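Local structure of mandelate racemase / muconate lactonizing enzyme, C-terminal domain protein (Labrenzia alexandrii, 4E5T) at residues D347-R359 with G374-P386. The protein is a putative mandelate racemase/muconate lactonizing enzyme of the enolase superfamily that binds magnesium, its substrate not established. Residues are numbered along the deposited sequence; the frame is centred on the assembly and turned at random.
Sequences DGFFAELLTTPIR and GHDLNEDVARANP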
loop_
_atom_site.group_PDB
_atom_site.type_symbol
_atom_site.label_atom_id
_atom_site.label_comp_id
_atom_site.label_asym_id
_atom_site.label_seq_id
_atom_site.Cartn_x
_atom_site.Cartn_y
_atom_site.Cartn_z
ATOM N N ASP A 347 48.093 -4.568 11.659
ATOM C CA ASP A 347 49.402 -4.672 12.296
ATOM C C ASP A 347 49.272 -4.611 13.815
ATOM O O ASP A 347 48.176 -4.799 14.355
ATOM C CB ASP A 347 50.333 -3.553 11.800
ATOM C CG ASP A 347 49.687 -2.165 11.859
ATOM O OD1 ASP A 347 48.872 -1.909 12.769
ATOM O OD2 ASP A 347 49.997 -1.319 10.989
ATOM N N GLY A 348 50.389 -4.342 14.492
ATOM C CA GLY A 348 50.400 -4.117 15.930
ATOM C C GLY A 348 49.799 -5.259 16.717
ATOM O O GLY A 348 50.062 -6.429 16.431
ATOM N N PHE A 349 48.952 -4.929 17.687
ATOM C CA PHE A 349 48.392 -5.956 18.556
ATOM C C PHE A 349 47.542 -6.965 17.785
ATOM O O PHE A 349 47.370 -8.106 18.219
ATOM C CB PHE A 349 47.607 -5.327 19.699
ATOM C CG PHE A 349 47.427 -6.238 20.880
ATOM C CD1 PHE A 349 48.523 -6.828 21.477
ATOM C CD2 PHE A 349 46.152 -6.505 21.395
ATOM C CE1 PHE A 349 48.369 -7.666 22.572
ATOM C CE2 PHE A 349 45.987 -7.339 22.492
ATOM C CZ PHE A 349 47.105 -7.926 23.082
ATOM N N PHE A 350 47.044 -6.556 16.624
ATOM C CA PHE A 350 46.258 -7.455 15.788
ATOM C C PHE A 350 47.071 -8.598 15.191
ATOM O O PHE A 350 46.522 -9.619 14.793
ATOM C CB PHE A 350 45.508 -6.670 14.707
ATOM C CG PHE A 350 44.301 -5.970 15.229
ATOM C CD1 PHE A 350 44.426 -4.779 15.926
ATOM C CD2 PHE A 350 43.046 -6.530 15.082
ATOM C CE1 PHE A 350 43.320 -4.147 16.440
ATOM C CE2 PHE A 350 41.935 -5.898 15.593
ATOM C CZ PHE A 350 42.077 -4.702 16.273
ATOM N N ALA A 351 48.385 -8.430 15.140
ATOM C CA ALA A 351 49.240 -9.475 14.605
ATOM C C ALA A 351 49.803 -10.287 15.751
ATOM O O ALA A 351 50.009 -11.483 15.623
ATOM C CB ALA A 351 50.350 -8.882 13.756
ATOM N N GLU A 352 50.050 -9.640 16.881
ATOM C CA GLU A 352 50.650 -10.337 18.014
ATOM C C GLU A 352 49.677 -11.399 18.546
ATOM O O GLU A 352 50.093 -12.503 18.900
ATOM C CB GLU A 352 51.086 -9.330 19.094
ATOM C CG GLU A 352 51.865 -9.907 20.274
ATOM C CD GLU A 352 52.192 -8.833 21.315
ATOM O OE1 GLU A 352 52.024 -7.635 20.977
ATOM O OE2 GLU A 352 52.602 -9.177 22.459
ATOM N N LEU A 353 48.383 -11.067 18.564
ATOM C CA LEU A 353 47.323 -12.005 18.982
ATOM C C LEU A 353 47.157 -13.230 18.062
ATOM O O LEU A 353 46.629 -14.257 18.466
ATOM C CB LEU A 353 45.972 -11.284 19.175
ATOM C CG LEU A 353 45.784 -10.517 20.492
ATOM C CD1 LEU A 353 44.529 -9.663 20.448
ATOM C CD2 LEU A 353 45.759 -11.436 21.709
ATOM N N LEU A 354 47.617 -13.114 16.828
ATOM C CA LEU A 354 47.623 -14.247 15.920
ATOM C C LEU A 354 48.983 -15.011 15.846
ATOM O O LEU A 354 50.052 -14.496 16.176
ATOM C CB LEU A 354 47.128 -13.810 14.538
ATOM C CG LEU A 354 45.712 -13.244 14.607
ATOM C CD1 LEU A 354 45.167 -12.972 13.221
ATOM C CD2 LEU A 354 44.806 -14.204 15.374
ATOM N N THR A 355 48.898 -16.264 15.435
ATOM C CA THR A 355 50.029 -17.155 15.326
ATOM C C THR A 355 50.756 -16.804 14.039
ATOM O O THR A 355 51.975 -16.985 13.910
ATOM C CB THR A 355 49.499 -18.600 15.288
ATOM O OG1 THR A 355 49.762 -19.233 16.541
ATOM C CG2 THR A 355 50.106 -19.411 14.165
ATOM N N THR A 356 49.978 -16.286 13.094
ATOM C CA THR A 356 50.456 -15.818 11.811
ATOM C C THR A 356 49.481 -14.707 11.473
ATOM O O THR A 356 48.272 -14.879 11.643
ATOM C CB THR A 356 50.330 -16.908 10.746
ATOM O OG1 THR A 356 48.981 -17.396 10.719
ATOM C CG2 THR A 356 51.258 -18.062 11.034
ATOM N N PRO A 357 49.985 -13.565 10.991
ATOM C CA PRO A 357 49.165 -12.346 10.931
ATOM C C PRO A 357 48.206 -12.294 9.741
ATOM O O PRO A 357 48.397 -13.015 8.767
ATOM C CB PRO A 357 50.216 -11.243 10.798
ATOM C CG PRO A 357 51.317 -11.901 10.021
ATOM C CD PRO A 357 51.360 -13.331 10.512
ATOM N N ILE A 358 47.182 -11.449 9.838
ATOM C CA ILE A 358 46.317 -11.165 8.703
ATOM C C ILE A 358 47.153 -10.484 7.621
ATOM O O ILE A 358 47.883 -9.529 7.888
ATOM C CB ILE A 358 45.102 -10.273 9.105
ATOM C CG1 ILE A 358 44.292 -10.951 10.212
ATOM C CG2 ILE A 358 44.212 -10.022 7.918
ATOM C CD1 ILE A 358 43.117 -10.104 10.799
ATOM N N ARG A 359 47.048 -10.979 6.398
ATOM C CA ARG A 359 47.883 -10.489 5.317
ATOM C C ARG A 359 47.270 -9.288 4.609
ATOM O O ARG A 359 46.292 -9.415 3.874
ATOM C CB ARG A 359 48.111 -11.621 4.324
ATOM C CG ARG A 359 49.301 -11.459 3.435
ATOM C CD ARG A 359 49.457 -12.697 2.613
ATOM N NE ARG A 359 50.442 -12.517 1.556
ATOM C CZ ARG A 359 50.538 -13.305 0.492
ATOM N NH1 ARG A 359 49.695 -14.325 0.346
ATOM N NH2 ARG A 359 51.468 -13.070 -0.428
ATOM N N GLY A 374 41.666 -19.824 9.477
ATOM C CA GLY A 374 42.864 -19.561 8.700
ATOM C C GLY A 374 44.041 -19.108 9.530
ATOM O O GLY A 374 45.193 -19.097 9.069
ATOM N N HIS A 375 43.740 -18.712 10.759
ATOM C CA HIS A 375 44.749 -18.273 11.710
ATOM C C HIS A 375 44.360 -18.783 13.093
ATOM O O HIS A 375 43.197 -19.097 13.340
ATOM C CB HIS A 375 44.851 -16.749 11.712
ATOM C CG HIS A 375 44.988 -16.149 10.344
ATOM N ND1 HIS A 375 46.122 -15.483 9.935
ATOM C CD2 HIS A 375 44.132 -16.112 9.295
ATOM C CE1 HIS A 375 45.954 -15.056 8.695
ATOM N NE2 HIS A 375 44.756 -15.432 8.282
ATOM N N ASP A 376 45.340 -18.883 13.981
ATOM C CA ASP A 376 45.117 -19.413 15.315
ATOM C C ASP A 376 45.395 -18.350 16.376
ATOM O O ASP A 376 46.233 -17.464 16.184
ATOM C CB ASP A 376 46.003 -20.636 15.555
ATOM C CG ASP A 376 45.448 -21.898 14.920
ATOM O OD1 ASP A 376 44.208 -21.961 14.740
ATOM O OD2 ASP A 376 46.251 -22.818 14.610
ATOM N N LEU A 377 44.678 -18.428 17.493
ATOM C CA LEU A 377 44.888 -17.473 18.563
ATOM C C LEU A 377 46.178 -17.800 19.298
ATOM O O LEU A 377 46.421 -18.935 19.708
ATOM C CB LEU A 377 43.703 -17.446 19.535
ATOM C CG LEU A 377 43.802 -16.454 20.710
ATOM C CD1 LEU A 377 43.698 -15.008 20.277
ATOM C CD2 LEU A 377 42.789 -16.764 21.818
ATOM N N ASN A 378 47.020 -16.797 19.449
ATOM C CA ASN A 378 48.162 -16.927 20.310
ATOM C C ASN A 378 47.652 -16.851 21.743
ATOM O O ASN A 378 47.565 -15.776 22.324
ATOM C CB ASN A 378 49.142 -15.808 20.012
ATOM C CG ASN A 378 50.499 -16.071 20.585
ATOM O OD1 ASN A 378 50.617 -16.674 21.649
ATOM N ND2 ASN A 378 51.542 -15.618 19.889
ATOM N N GLU A 379 47.292 -18.000 22.296
ATOM C CA GLU A 379 46.689 -18.057 23.621
ATOM C C GLU A 379 47.555 -17.386 24.672
ATOM O O GLU A 379 47.040 -16.729 25.594
ATOM C CB GLU A 379 46.437 -19.507 24.043
ATOM C CG GLU A 379 45.613 -20.307 23.077
ATOM C CD GLU A 379 45.313 -21.687 23.612
ATOM O OE1 GLU A 379 44.896 -22.557 22.809
ATOM O OE2 GLU A 379 45.497 -21.892 24.840
ATOM N N ASP A 380 48.868 -17.567 24.538
ATOM C CA ASP A 380 49.805 -17.019 25.513
ATOM C C ASP A 380 49.802 -15.505 25.477
ATOM O O ASP A 380 49.719 -14.861 26.518
ATOM C CB ASP A 380 51.213 -17.570 25.311
ATOM C CG ASP A 380 51.301 -19.052 25.613
ATOM O OD1 ASP A 380 50.411 -19.580 26.320
ATOM O OD2 ASP A 380 52.257 -19.690 25.140
ATOM N N VAL A 381 49.879 -14.936 24.280
ATOM C CA VAL A 381 49.736 -13.494 24.135
ATOM C C VAL A 381 48.399 -13.036 24.700
ATOM O O VAL A 381 48.320 -11.991 25.341
ATOM C CB VAL A 381 49.900 -13.041 22.675
ATOM C CG1 VAL A 381 49.397 -11.626 22.485
ATOM C CG2 VAL A 381 51.350 -13.134 22.289
ATOM N N ALA A 382 47.362 -13.843 24.496
ATOM C CA ALA A 382 46.033 -13.513 25.013
ATOM C C ALA A 382 45.961 -13.545 26.536
ATOM O O ALA A 382 45.361 -12.665 27.121
ATOM C CB ALA A 382 44.962 -14.399 24.404
ATOM N N ARG A 383 46.566 -14.541 27.182
ATOM C CA ARG A 383 46.514 -14.603 28.649
ATOM C C ARG A 383 47.397 -13.549 29.298
ATOM O O ARG A 383 47.169 -13.146 30.442
ATOM C CB ARG A 383 46.933 -15.973 29.185
ATOM C CG ARG A 383 46.161 -17.130 28.645
ATOM C CD ARG A 383 46.424 -18.397 29.436
ATOM N NE ARG A 383 45.620 -19.482 28.890
ATOM C CZ ARG A 383 46.005 -20.263 27.889
ATOM N NH1 ARG A 383 45.185 -21.211 27.444
ATOM N NH2 ARG A 383 47.209 -20.093 27.338
ATOM N N ALA A 384 48.418 -13.115 28.569
ATOM C CA ALA A 384 49.427 -12.237 29.133
ATOM C C ALA A 384 48.910 -10.812 29.170
ATOM O O ALA A 384 49.549 -9.938 29.737
ATOM C CB ALA A 384 50.698 -12.320 28.324
ATOM N N ASN A 385 47.747 -10.590 28.563
ATOM C CA ASN A 385 47.158 -9.260 28.443
ATOM C C ASN A 385 45.743 -9.145 29.004
ATOM O O ASN A 385 44.800 -8.903 28.243
ATOM C CB ASN A 385 47.117 -8.843 26.977
ATOM C CG ASN A 385 48.483 -8.558 26.416
ATOM O OD1 ASN A 385 48.893 -7.405 26.332
ATOM N ND2 ASN A 385 49.203 -9.610 26.034
ATOM N N PRO A 386 45.594 -9.273 30.336
ATOM C CA PRO A 386 44.279 -9.202 30.981
ATOM C C PRO A 386 43.633 -7.823 30.784
ATOM O O PRO A 386 44.326 -6.848 30.491
ATOM C CB PRO A 386 44.627 -9.397 32.454
ATOM C CG PRO A 386 45.939 -8.750 32.573
ATOM C CD PRO A 386 46.673 -9.166 31.329
#
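A single antiparallel beta bridge, Leu354 with Leu377, ties the short helix 349-352 and its exit to the strand-like lead into helix 379-383. Leu353 O accepts from Asn378 N at 2.8 Å, nearly straight at the hydrogen (167°), and Thr355 N donates to Asp376 O. At one end His375 gives ND1-H to Thr356 O at 2.8 Å; Thr356 O lies close to the plane of the His375 ring, and ND1 approaches it from above the carbonyl plane, 45° out of it. Imidazole suits this place because it offers a rigid, flat donor to Thr356 O. A leucine here would probably leave Thr356 O without this donor. In this enolase-superfamily fold the contact lies where the barrel domain's C-terminal part meets the N-terminal domain: Leu353 and Leu377 both reach Phe26 of strand 23-31. Asn378 is the N-cap of helix 379-383, its OD1 taking Val381 N from above the carbonyl plane. Branched Val381 packs beyond it, CG1 touching Leu353 CD2 at 3.7 Å and the aliphatic CG of Glu352. With CG anti to the backbone N (chi1 -159°), Phe349 brings CZ to within 3.7 Å of Asn385 CG, whose amide ND2 is held by Val381 O.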